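Eukaryotic translation initiation factor 5A-2 (Arabidopsis thaliana, PDB 3HKS) promotes translation elongation and termination by binding between the exit and peptidyl sites of stalled ribosomes, notably on polyproline-containing peptides. Local coordinates at residues Asp128-Gln133 against Cys158-Val163; Tyr27-Gly32 against Cys88-Val93; Ile70-Ala75 against Ser147-Met152. All coordinates share one frame; numbering follows the deposited sequence.

In the fold
Interaction 3 lies about 3 Å from the centre of the chain, where the N-terminal SH3-like part meets the C-terminal OB fold. Interactions 1 and 2 sit on opposite sides of that centre, their own centres 32 Å apart. Interaction 2 closes before interaction 1 opens along the chain, whereas the segments of interaction 3 alternate with those of both. Strand 142-151 carries the connection: S147 exchanges backbone hydrogen bonds with C158 and A159 of interaction 1, and the hydroxyl of S151 bonds to the carbonyl of H92 in interaction 2. All three reach one curled antiparallel sheet, where strand 87-103 continues into the OB fold, pairing with 26-30 and with 142-151, which in turn pairs with 154-163.

Interaction 1 of 3, residues Asp128-Gln133 against Cys158-Val163; sequences DGLTAQ and CAVKEV
L130 and Q133, one turn apart near the start of helix 128-139, rest on strand 158-163; the axis of the 128-133 part of the helix passes 8.4 Å from that of the strand, at an angle of 31°. At the start of the strand, C158 meets the helix through its backbone: L130 CD2 lies 4.0 Å from C158 C, while the cysteine CB leaves on the side away from the helix and the side chain touches R95 of strand 87-103. A159 also turns its methyl away from the helix, onto S147 of strand 142-151. V160 is the main partner and divides its two methyls between the helix residues. CG2 packs 3.9 Å from L130 CG and also touches the L130 carbonyl oxygen, the two side chains running past one another in opposite senses. CG1, anti to the backbone N (chi1 177°), reaches Q133 CB at 3.8 Å. The extended Q133 chain brings OE1 to 3.3 Å from V160 O; both are acceptors, so this is proximity without a bond. NE2 makes a weak hydrogen bond to G129 O in its own helix. This small apolar contact, near the surface, sets the helix preceding strand 142-151 against the last strand of the OB-fold barrel.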
ATOM      1  N   ASP A 128      -9.698 -13.362  -6.644  1.00 20.79           N
ATOM      2  CA  ASP A 128     -10.957 -13.777  -7.246  1.00 19.96           C
ATOM      3  C   ASP A 128     -12.177 -13.392  -6.420  1.00 19.33           C
ATOM      4  O   ASP A 128     -13.245 -13.150  -6.975  1.00 18.73           O
ATOM      5  CB  ASP A 128     -10.948 -15.285  -7.513  1.00 20.33           C
ATOM      6  CG  ASP A 128     -10.062 -15.665  -8.690  1.00 22.29           C
ATOM      7  OD1 ASP A 128      -9.799 -14.803  -9.562  1.00 24.20           O
ATOM      8  OD2 ASP A 128      -9.626 -16.830  -8.749  1.00 23.90           O
ATOM      9  N   GLY A 129     -12.018 -13.343  -5.097  1.00 18.28           N
ATOM     10  CA  GLY A 129     -13.111 -12.961  -4.212  1.00 17.68           C
ATOM     11  C   GLY A 129     -13.489 -11.492  -4.362  1.00 17.66           C
ATOM     12  O   GLY A 129     -14.677 -11.142  -4.439  1.00 17.17           O
ATOM     13  N   LEU A 130     -12.463 -10.640  -4.397  1.00 16.72           N
ATOM     14  CA  LEU A 130     -12.613  -9.204  -4.583  1.00 16.47           C
ATOM     15  C   LEU A 130     -13.214  -8.886  -5.946  1.00 15.77           C
ATOM     16  O   LEU A 130     -14.091  -8.052  -6.047  1.00 15.62           O
ATOM     17  CB  LEU A 130     -11.261  -8.505  -4.414  1.00 16.37           C
ATOM     18  CG  LEU A 130     -10.914  -7.732  -3.123  1.00 17.89           C
ATOM     19  CD1 LEU A 130     -11.671  -8.184  -1.871  1.00 15.34           C
ATOM     20  CD2 LEU A 130      -9.391  -7.718  -2.888  1.00 16.44           C
ATOM     21  N   THR A 131     -12.749  -9.577  -6.980  1.00 15.51           N
ATOM     22  CA  THR A 131     -13.240  -9.392  -8.341  1.00 15.47           C
ATOM     23  C   THR A 131     -14.698  -9.823  -8.508  1.00 15.53           C
ATOM     24  O   THR A 131     -15.484  -9.108  -9.129  1.00 15.71           O
ATOM     25  CB  THR A 131     -12.296 -10.067  -9.375  1.00 15.63           C
ATOM     26  OG1 THR A 131     -11.145  -9.238  -9.542  1.00 14.92           O
ATOM     27  CG2 THR A 131     -12.963 -10.258 -10.751  1.00 15.17           C
ATOM     28  N   ALA A 132     -15.059 -10.977  -7.948  1.00 15.04           N
ATOM     29  CA  ALA A 132     -16.440 -11.435  -7.981  1.00 14.26           C
ATOM     30  C   ALA A 132     -17.359 -10.466  -7.238  1.00 14.15           C
ATOM     31  O   ALA A 132     -18.473 -10.202  -7.691  1.00 14.11           O
ATOM     32  CB  ALA A 132     -16.558 -12.834  -7.405  1.00 14.23           C
ATOM     33  N   GLN A 133     -16.903  -9.945  -6.099  1.00 13.67           N
ATOM     34  CA  GLN A 133     -17.677  -8.945  -5.350  1.00 14.11           C
ATOM     35  C   GLN A 133     -17.954  -7.688  -6.185  1.00 13.86           C
ATOM     36  O   GLN A 133     -19.079  -7.172  -6.171  1.00 13.39           O
ATOM     37  CB  GLN A 133     -16.954  -8.526  -4.065  1.00 14.02           C
ATOM     38  CG  GLN A 133     -17.023  -9.533  -2.954  1.00 15.74           C
ATOM     39  CD  GLN A 133     -16.289  -9.062  -1.722  1.00 17.69           C
ATOM     40  OE1 GLN A 133     -16.793  -8.231  -0.968  1.00 20.88           O
ATOM     41  NE2 GLN A 133     -15.096  -9.592  -1.507  1.00 17.61           N
ATOM     42  N   CYS A 158      -7.622  -3.440  -2.569  1.00 19.40           N
ATOM     43  CA  CYS A 158      -7.362  -4.241  -1.372  1.00 20.95           C
ATOM     44  C   CYS A 158      -8.621  -4.562  -0.542  1.00 20.84           C
ATOM     45  O   CYS A 158      -8.575  -5.416   0.345  1.00 21.61           O
ATOM     46  CB  CYS A 158      -6.289  -3.545  -0.496  1.00 20.82           C
ATOM     47  SG  CYS A 158      -6.849  -1.940   0.201  1.00 24.64           S
ATOM     48  N   ALA A 159      -9.736  -3.892  -0.826  1.00 20.58           N
ATOM     49  CA  ALA A 159     -11.020  -4.205  -0.179  1.00 20.41           C
ATOM     50  C   ALA A 159     -12.206  -3.791  -1.046  1.00 20.65           C
ATOM     51  O   ALA A 159     -12.093  -2.892  -1.868  1.00 20.24           O
ATOM     52  CB  ALA A 159     -11.117  -3.552   1.198  1.00 20.26           C
ATOM     53  N   VAL A 160     -13.339  -4.464  -0.855  1.00 21.45           N
ATOM     54  CA  VAL A 160     -14.569  -4.175  -1.580  1.00 21.92           C
ATOM     55  C   VAL A 160     -15.747  -4.307  -0.620  1.00 23.16           C
ATOM     56  O   VAL A 160     -15.855  -5.299   0.088  1.00 23.69           O
ATOM     57  CB  VAL A 160     -14.771  -5.135  -2.790  1.00 21.65           C
ATOM     58  CG1 VAL A 160     -16.125  -4.867  -3.500  1.00 20.43           C
ATOM     59  CG2 VAL A 160     -13.611  -5.024  -3.780  1.00 20.91           C
ATOM     60  N   LYS A 161     -16.636  -3.319  -0.612  1.00 24.40           N
ATOM     61  CA  LYS A 161     -17.886  -3.412   0.154  1.00 25.85           C
ATOM     62  C   LYS A 161     -19.057  -2.798  -0.610  1.00 26.46           C
ATOM     63  O   LYS A 161     -18.873  -1.885  -1.417  1.00 26.28           O
ATOM     64  CB  LYS A 161     -17.751  -2.735   1.519  1.00 25.62           C
ATOM     65  CG  LYS A 161     -17.472  -1.242   1.441  1.00 28.04           C
ATOM     66  CD  LYS A 161     -17.355  -0.586   2.820  1.00 32.40           C
ATOM     67  CE  LYS A 161     -16.732   0.808   2.697  1.00 34.58           C
ATOM     68  NZ  LYS A 161     -17.059   1.700   3.853  1.00 36.70           N
ATOM     69  N   GLU A 162     -20.262  -3.302  -0.352  1.00 27.53           N
ATOM     70  CA  GLU A 162     -21.470  -2.632  -0.830  1.00 28.76           C
ATOM     71  C   GLU A 162     -22.080  -1.756   0.251  1.00 28.82           C
ATOM     72  O   GLU A 162     -22.093  -2.124   1.426  1.00 29.14           O
ATOM     73  CB  GLU A 162     -22.488  -3.617  -1.402  1.00 28.90           C
ATOM     74  CG  GLU A 162     -22.941  -4.700  -0.465  1.00 31.99           C
ATOM     75  CD  GLU A 162     -24.330  -5.185  -0.813  1.00 34.56           C
ATOM     76  OE1 GLU A 162     -25.302  -4.459  -0.502  1.00 36.05           O
ATOM     77  OE2 GLU A 162     -24.439  -6.282  -1.404  1.00 34.96           O
ATOM     78  N   VAL A 163     -22.556  -0.578  -0.136  1.00 29.15           N
ATOM     79  CA  VAL A 163     -23.095   0.360   0.848  1.00 29.34           C
ATOM     80  C   VAL A 163     -24.567   0.730   0.608  1.00 29.74           C
ATOM     81  O   VAL A 163     -25.112   1.595   1.301  1.00 30.31           O
ATOM     82  CB  VAL A 163     -22.204   1.639   1.025  1.00 29.29           C
ATOM     83  CG1 VAL A 163     -20.820   1.278   1.582  1.00 29.03           C
ATOM     84  CG2 VAL A 163     -22.083   2.422  -0.265  1.00 28.66           C
TER

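Interaction 2 of 3, residues Tyr27-Gly32 against Cys88-Val93; sequences YPQSAG and CDVPHV
Y27 and V90 form a hydrogen-bonded antiparallel pair, as do Q29 and C88, with the non-hydrogen-bonded pair P28-D89 between them. The strand axes approach to 4.7 Å but lie at 128°. V90 N gives to Y27 O at 2.8 Å and C88 N to Q29 O at 2.7 Å, and each bond is returned by its reciprocal. P28, lacking an N-H, adds a CA-H...O contact to C88 O.

Y27, Q29, C88 and V90 share one sheet face. The tyrosine CG sits between the backbone N and the carbonyl carbon (chi1 55°), and its ring lies over V90: CB stands 3.7 Å above the ring plane as a CH-pi contact, nearer the margin than the centre, while CG1 is 3.4 Å from the phenol OH. H92 meets the ring obliquely, its CE1 3.5 Å from Y27 CD1, with the planes at 53°. The other methyl of V90, CG2, touches Q29 OE1 at 3.6 Å, and beyond the paired residues A31 CB packs on C88 SG at 3.7 Å.

Strand 26-30 of the SH3-like region thus pairs with the start of strand 87-103, which continues into the OB fold. A31 and C88 both rest on V82 of strand 77-83, and C88 also on I40. D89 bonds through its backbone to V41 of strand 39-42, while P91 touches H39, V41 and S151.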
ATOM      1  N   TYR A  27       9.911  10.203   1.731  1.00 17.03           N
ATOM      2  CA  TYR A  27      10.576  11.239   2.502  1.00 15.94           C
ATOM      3  C   TYR A  27      11.706  10.616   3.329  1.00 15.29           C
ATOM      4  O   TYR A  27      11.637   9.426   3.666  1.00 14.36           O
ATOM      5  CB  TYR A  27       9.575  11.984   3.389  1.00 15.32           C
ATOM      6  CG  TYR A  27       8.763  11.115   4.319  1.00 15.15           C
ATOM      7  CD1 TYR A  27       7.534  10.566   3.914  1.00 14.68           C
ATOM      8  CD2 TYR A  27       9.198  10.879   5.622  1.00 14.38           C
ATOM      9  CE1 TYR A  27       6.775   9.780   4.789  1.00 13.19           C
ATOM     10  CE2 TYR A  27       8.449  10.115   6.495  1.00 14.88           C
ATOM     11  CZ  TYR A  27       7.242   9.571   6.070  1.00 14.36           C
ATOM     12  OH  TYR A  27       6.522   8.833   6.965  1.00 16.50           O
ATOM     13  N   PRO A  28      12.775  11.397   3.601  1.00 14.60           N
ATOM     14  CA  PRO A  28      13.911  10.902   4.379  1.00 14.02           C
ATOM     15  C   PRO A  28      13.691  11.031   5.883  1.00 13.58           C
ATOM     16  O   PRO A  28      13.249  12.083   6.365  1.00 13.22           O
ATOM     17  CB  PRO A  28      15.058  11.814   3.928  1.00 14.35           C
ATOM     18  CG  PRO A  28      14.388  13.128   3.626  1.00 14.82           C
ATOM     19  CD  PRO A  28      12.993  12.784   3.123  1.00 14.67           C
ATOM     20  N   GLN A  29      13.996   9.961   6.608  1.00 12.38           N
ATOM     21  CA  GLN A  29      13.851   9.943   8.060  1.00 12.31           C
ATOM     22  C   GLN A  29      14.952   9.061   8.655  1.00 12.07           C
ATOM     23  O   GLN A  29      15.251   7.995   8.112  1.00 11.93           O
ATOM     24  CB  GLN A  29      12.466   9.413   8.437  1.00 11.91           C
ATOM     25  CG  GLN A  29      12.166   9.367   9.934  1.00 11.70           C
ATOM     26  CD  GLN A  29      10.746   8.914  10.195  1.00 12.41           C
ATOM     27  OE1 GLN A  29      10.219   8.071   9.474  1.00 13.91           O
ATOM     28  NE2 GLN A  29      10.109   9.489  11.213  1.00 10.41           N
ATOM     29  N   SER A  30      15.558   9.516   9.751  1.00 11.55           N
ATOM     30  CA  SER A  30      16.689   8.817  10.342  1.00 11.83           C
ATOM     31  C   SER A  30      16.249   7.431  10.756  1.00 12.06           C
ATOM     32  O   SER A  30      15.142   7.267  11.276  1.00 12.62           O
ATOM     33  CB  SER A  30      17.286   9.587  11.520  1.00 10.96           C
ATOM     34  OG  SER A  30      16.374   9.650  12.602  1.00 12.70           O
ATOM     35  N   ALA A  31      17.108   6.438  10.507  1.00 12.14           N
ATOM     36  CA  ALA A  31      16.799   5.046  10.830  1.00 12.47           C
ATOM     37  C   ALA A  31      16.399   4.859  12.288  1.00 13.04           C
ATOM     38  O   ALA A  31      15.536   4.035  12.592  1.00 13.86           O
ATOM     39  CB  ALA A  31      17.967   4.139  10.461  1.00 12.02           C
ATOM     40  N   GLY A  32      16.996   5.647  13.189  1.00 13.62           N
ATOM     41  CA  GLY A  32      16.679   5.585  14.626  1.00 13.99           C
ATOM     42  C   GLY A  32      15.258   6.003  14.982  1.00 14.40           C
ATOM     43  O   GLY A  32      14.770   5.724  16.082  1.00 14.55           O
ATOM     44  N   CYS A  88      16.701   6.718   6.287  1.00 14.48           N
ATOM     45  CA  CYS A  88      16.025   5.772   5.417  1.00 15.54           C
ATOM     46  C   CYS A  88      15.160   6.591   4.474  1.00 15.47           C
ATOM     47  O   CYS A  88      14.833   7.738   4.765  1.00 15.40           O
ATOM     48  CB  CYS A  88      15.149   4.838   6.249  1.00 16.12           C
ATOM     49  SG  CYS A  88      16.110   3.725   7.251  1.00 19.10           S
ATOM     50  N   ASP A  89      14.827   6.018   3.333  1.00 15.91           N
ATOM     51  CA  ASP A  89      13.701   6.511   2.541  1.00 16.49           C
ATOM     52  C   ASP A  89      12.427   5.857   3.053  1.00 15.68           C
ATOM     53  O   ASP A  89      12.355   4.647   3.163  1.00 15.65           O
ATOM     54  CB  ASP A  89      13.906   6.201   1.067  1.00 16.71           C
ATOM     55  CG  ASP A  89      14.981   7.046   0.455  1.00 18.95           C
ATOM     56  OD1 ASP A  89      15.027   8.267   0.744  1.00 20.39           O
ATOM     57  OD2 ASP A  89      15.769   6.493  -0.327  1.00 20.80           O
ATOM     58  N   VAL A  90      11.447   6.672   3.404  1.00 15.23           N
ATOM     59  CA  VAL A  90      10.166   6.170   3.867  1.00 14.86           C
ATOM     60  C   VAL A  90       9.115   6.422   2.783  1.00 15.10           C
ATOM     61  O   VAL A  90       8.926   7.558   2.376  1.00 15.16           O
ATOM     62  CB  VAL A  90       9.733   6.823   5.205  1.00 14.71           C
ATOM     63  CG1 VAL A  90       8.341   6.326   5.630  1.00 13.38           C
ATOM     64  CG2 VAL A  90      10.768   6.540   6.301  1.00 14.12           C
ATOM     65  N   PRO A  91       8.422   5.362   2.316  1.00 15.33           N
ATOM     66  CA  PRO A  91       7.428   5.584   1.256  1.00 15.43           C
ATOM     67  C   PRO A  91       6.129   6.148   1.830  1.00 15.71           C
ATOM     68  O   PRO A  91       5.730   5.783   2.933  1.00 15.58           O
ATOM     69  CB  PRO A  91       7.197   4.174   0.703  1.00 15.27           C
ATOM     70  CG  PRO A  91       7.373   3.275   1.911  1.00 15.25           C
ATOM     71  CD  PRO A  91       8.480   3.945   2.731  1.00 15.12           C
ATOM     72  N   HIS A  92       5.489   7.058   1.107  1.00 16.36           N
ATOM     73  CA  HIS A  92       4.105   7.415   1.437  1.00 17.17           C
ATOM     74  C   HIS A  92       3.227   6.211   1.102  1.00 17.33           C
ATOM     75  O   HIS A  92       3.413   5.570   0.061  1.00 17.23           O
ATOM     76  CB  HIS A  92       3.635   8.617   0.616  1.00 17.10           C
ATOM     77  CG  HIS A  92       4.253   9.914   1.028  1.00 17.77           C
ATOM     78  ND1 HIS A  92       3.922  10.557   2.202  1.00 18.22           N
ATOM     79  CD2 HIS A  92       5.157  10.704   0.406  1.00 16.94           C
ATOM     80  CE1 HIS A  92       4.604  11.683   2.287  1.00 18.18           C
ATOM     81  NE2 HIS A  92       5.365  11.792   1.213  1.00 18.51           N
ATOM     82  N   VAL A  93       2.312   5.881   2.000  1.00 18.12           N
ATOM     83  CA  VAL A  93       1.380   4.780   1.782  1.00 19.55           C
ATOM     84  C   VAL A  93      -0.018   5.325   2.031  1.00 20.85           C
ATOM     85  O   VAL A  93      -0.305   5.851   3.102  1.00 20.87           O
ATOM     86  CB  VAL A  93       1.657   3.537   2.694  1.00 19.40           C
ATOM     87  CG1 VAL A  93       0.635   2.410   2.408  1.00 18.54           C
ATOM     88  CG2 VAL A  93       3.087   3.017   2.498  1.00 18.60           C
TER

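Interaction 3 of 3, residues Ile70-Ala75 against Ser147-Met152; sequences IDIFTA and SVMSSM
The F73 ring turns its edge to strand 147-151: M149 O and S151 N lie in the ring plane, and S151 O is also near it. CE1 comes 3.7 Å from M149 O, and CE2 is equally close to S151 O, which places ring hydrogens against backbone carbonyls. One face carries the neighbouring I72, whose CG1 stands 3.8 Å above the plane, closer to the ring's margin than to its middle. The second flat group is the carboxylate of D71, which shapes the turn that presents these two side chains. Its OD1 accepts F73 N nearly along the C-O axis, an Asx turn, while T74 N approaches the same oxygen well out of the carboxylate plane, by 64°. OD2 pairs with R45 in a salt bridge, and A75 N bonds back to D71 O, closing the turn.

M149 reaches across from the strand. Its chain is extended as far as SD and then bent at chi3 (65°), which puts the terminal CE into the crook between I72 and F73. That methyl is 3.3 Å from I72 O, and 3.8 Å from both I72 CD1 and F73 CE1, so one CE serves both residues. I72 CD1 continues past it to S151 CB, also at 3.8 Å. The S151 hydroxyl, OG, is taken by a hydrogen bond with H92 O. F73 is further flanked by E154 and Q156 of strand 154-163, and by R45.

With no hydrogen bond crossing between the two segments, the contact is van der Waals in character: a turn after strand 64-71 of the N-terminal SH3-like domain pressed on a strand of the C-terminal OB fold. It forms part of the interdomain junction of the two-domain eIF-5A architecture.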
ATOM      1  N   ILE A  70       8.175  -6.203   5.411  1.00 20.19           N
ATOM      2  CA  ILE A  70       7.401  -7.007   4.445  1.00 19.92           C
ATOM      3  C   ILE A  70       6.888  -6.151   3.284  1.00 19.82           C
ATOM      4  O   ILE A  70       6.160  -5.175   3.499  1.00 19.02           O
ATOM      5  CB  ILE A  70       6.212  -7.756   5.141  1.00 20.02           C
ATOM      6  CG1 ILE A  70       6.697  -8.598   6.340  1.00 20.44           C
ATOM      7  CG2 ILE A  70       5.399  -8.599   4.126  1.00 19.37           C
ATOM      8  CD1 ILE A  70       7.595  -9.765   6.001  1.00 20.60           C
ATOM      9  N   ASP A  71       7.280  -6.508   2.063  1.00 20.04           N
ATOM     10  CA  ASP A  71       6.814  -5.812   0.859  1.00 20.99           C
ATOM     11  C   ASP A  71       5.281  -5.735   0.881  1.00 21.35           C
ATOM     12  O   ASP A  71       4.615  -6.774   0.975  1.00 21.58           O
ATOM     13  CB  ASP A  71       7.300  -6.553  -0.382  1.00 20.87           C
ATOM     14  CG  ASP A  71       7.006  -5.815  -1.664  1.00 22.16           C
ATOM     15  OD1 ASP A  71       5.862  -5.339  -1.859  1.00 22.44           O
ATOM     16  OD2 ASP A  71       7.926  -5.727  -2.503  1.00 24.29           O
ATOM     17  N   ILE A  72       4.728  -4.518   0.820  1.00 21.33           N
ATOM     18  CA  ILE A  72       3.275  -4.322   1.019  1.00 21.14           C
ATOM     19  C   ILE A  72       2.380  -4.822  -0.129  1.00 21.56           C
ATOM     20  O   ILE A  72       1.173  -4.968   0.046  1.00 21.17           O
ATOM     21  CB  ILE A  72       2.898  -2.858   1.431  1.00 21.00           C
ATOM     22  CG1 ILE A  72       2.985  -1.892   0.247  1.00 19.76           C
ATOM     23  CG2 ILE A  72       3.734  -2.394   2.651  1.00 20.95           C
ATOM     24  CD1 ILE A  72       2.440  -0.475   0.552  1.00 17.45           C
ATOM     25  N   PHE A  73       2.983  -5.090  -1.287  1.00 22.34           N
ATOM     26  CA  PHE A  73       2.259  -5.622  -2.439  1.00 23.86           C
ATOM     27  C   PHE A  73       2.557  -7.104  -2.692  1.00 24.87           C
ATOM     28  O   PHE A  73       1.659  -7.854  -3.068  1.00 25.60           O
ATOM     29  CB  PHE A  73       2.558  -4.809  -3.705  1.00 23.75           C
ATOM     30  CG  PHE A  73       2.118  -3.374  -3.623  1.00 23.72           C
ATOM     31  CD1 PHE A  73       0.765  -3.047  -3.594  1.00 23.37           C
ATOM     32  CD2 PHE A  73       3.056  -2.349  -3.566  1.00 21.96           C
ATOM     33  CE1 PHE A  73       0.356  -1.729  -3.511  1.00 23.13           C
ATOM     34  CE2 PHE A  73       2.654  -1.023  -3.490  1.00 22.11           C
ATOM     35  CZ  PHE A  73       1.306  -0.712  -3.462  1.00 22.96           C
ATOM     36  N   THR A  74       3.807  -7.524  -2.485  1.00 25.65           N
ATOM     37  CA  THR A  74       4.229  -8.888  -2.823  1.00 26.19           C
ATOM     38  C   THR A  74       4.325  -9.803  -1.604  1.00 27.05           C
ATOM     39  O   THR A  74       4.409 -11.032  -1.747  1.00 26.69           O
ATOM     40  CB  THR A  74       5.561  -8.927  -3.606  1.00 26.23           C
ATOM     41  OG1 THR A  74       6.653  -8.664  -2.718  1.00 26.01           O
ATOM     42  CG2 THR A  74       5.569  -7.914  -4.754  1.00 25.18           C
ATOM     43  N   ALA A  75       4.304  -9.201  -0.411  1.00 27.82           N
ATOM     44  CA  ALA A  75       4.418  -9.943   0.852  1.00 28.60           C
ATOM     45  C   ALA A  75       5.786 -10.616   1.067  1.00 28.78           C
ATOM     46  O   ALA A  75       5.964 -11.391   2.012  1.00 29.01           O
ATOM     47  CB  ALA A  75       3.271 -10.969   0.997  1.00 28.99           C
ATOM     48  N   SER A 147     -11.579   0.033  -1.972  1.00 18.68           N
ATOM     49  CA  SER A 147     -10.393   0.580  -1.298  1.00 18.67           C
ATOM     50  C   SER A 147      -9.135   0.301  -2.113  1.00 18.30           C
ATOM     51  O   SER A 147      -8.905  -0.823  -2.537  1.00 18.17           O
ATOM     52  CB  SER A 147     -10.230  -0.012   0.105  1.00 18.87           C
ATOM     53  OG  SER A 147     -11.416   0.139   0.869  1.00 20.16           O
ATOM     54  N   VAL A 148      -8.337   1.340  -2.335  1.00 18.23           N
ATOM     55  CA  VAL A 148      -7.102   1.229  -3.097  1.00 18.30           C
ATOM     56  C   VAL A 148      -5.911   1.568  -2.192  1.00 18.62           C
ATOM     57  O   VAL A 148      -5.885   2.624  -1.542  1.00 18.55           O
ATOM     58  CB  VAL A 148      -7.113   2.158  -4.349  1.00 18.45           C
ATOM     59  CG1 VAL A 148      -5.769   2.115  -5.085  1.00 17.43           C
ATOM     60  CG2 VAL A 148      -8.284   1.786  -5.307  1.00 18.75           C
ATOM     61  N   MET A 149      -4.934   0.665  -2.146  1.00 18.80           N
ATOM     62  CA  MET A 149      -3.668   0.939  -1.463  1.00 19.12           C
ATOM     63  C   MET A 149      -2.624   1.380  -2.481  1.00 18.81           C
ATOM     64  O   MET A 149      -2.411   0.712  -3.483  1.00 18.78           O
ATOM     65  CB  MET A 149      -3.184  -0.276  -0.672  1.00 19.32           C
ATOM     66  CG  MET A 149      -2.063   0.064   0.353  1.00 20.85           C
ATOM     67  SD  MET A 149      -1.552  -1.376   1.310  0.52 20.01           S
ATOM     68  CE  MET A 149      -0.844  -2.419   0.055  1.00 21.06           C
ATOM     69  N   SER A 150      -2.000   2.524  -2.238  1.00 18.93           N
ATOM     70  CA  SER A 150      -1.017   3.059  -3.180  1.00 19.23           C
ATOM     71  C   SER A 150       0.297   3.461  -2.510  1.00 19.05           C
ATOM     72  O   SER A 150       0.312   4.037  -1.422  1.00 19.21           O
ATOM     73  CB  SER A 150      -1.600   4.239  -3.957  1.00 18.99           C
ATOM     74  OG  SER A 150      -1.857   5.319  -3.088  1.00 20.24           O
ATOM     75  N   SER A 151       1.398   3.140  -3.178  1.00 19.44           N
ATOM     76  CA  SER A 151       2.731   3.510  -2.713  1.00 19.88           C
ATOM     77  C   SER A 151       3.692   3.405  -3.878  1.00 20.22           C
ATOM     78  O   SER A 151       3.686   2.407  -4.598  1.00 19.86           O
ATOM     79  CB  SER A 151       3.187   2.592  -1.572  1.00 19.65           C
ATOM     80  OG  SER A 151       4.301   3.121  -0.885  1.00 19.21           O
ATOM     81  N   MET A 152       4.492   4.456  -4.065  1.00 21.17           N
ATOM     82  CA  MET A 152       5.599   4.468  -5.020  1.00 21.92           C
ATOM     83  C   MET A 152       5.169   4.194  -6.469  1.00 22.62           C
ATOM     84  O   MET A 152       5.840   3.467  -7.208  1.00 22.41           O
ATOM     85  CB  MET A 152       6.709   3.515  -4.546  1.00 21.94           C
ATOM     86  CG  MET A 152       7.340   3.969  -3.215  1.00 22.51           C
ATOM     87  SD  MET A 152       8.749   2.987  -2.703  1.00 24.82           S
ATOM     88  CE  MET A 152      10.063   3.618  -3.744  1.00 20.33           C
TER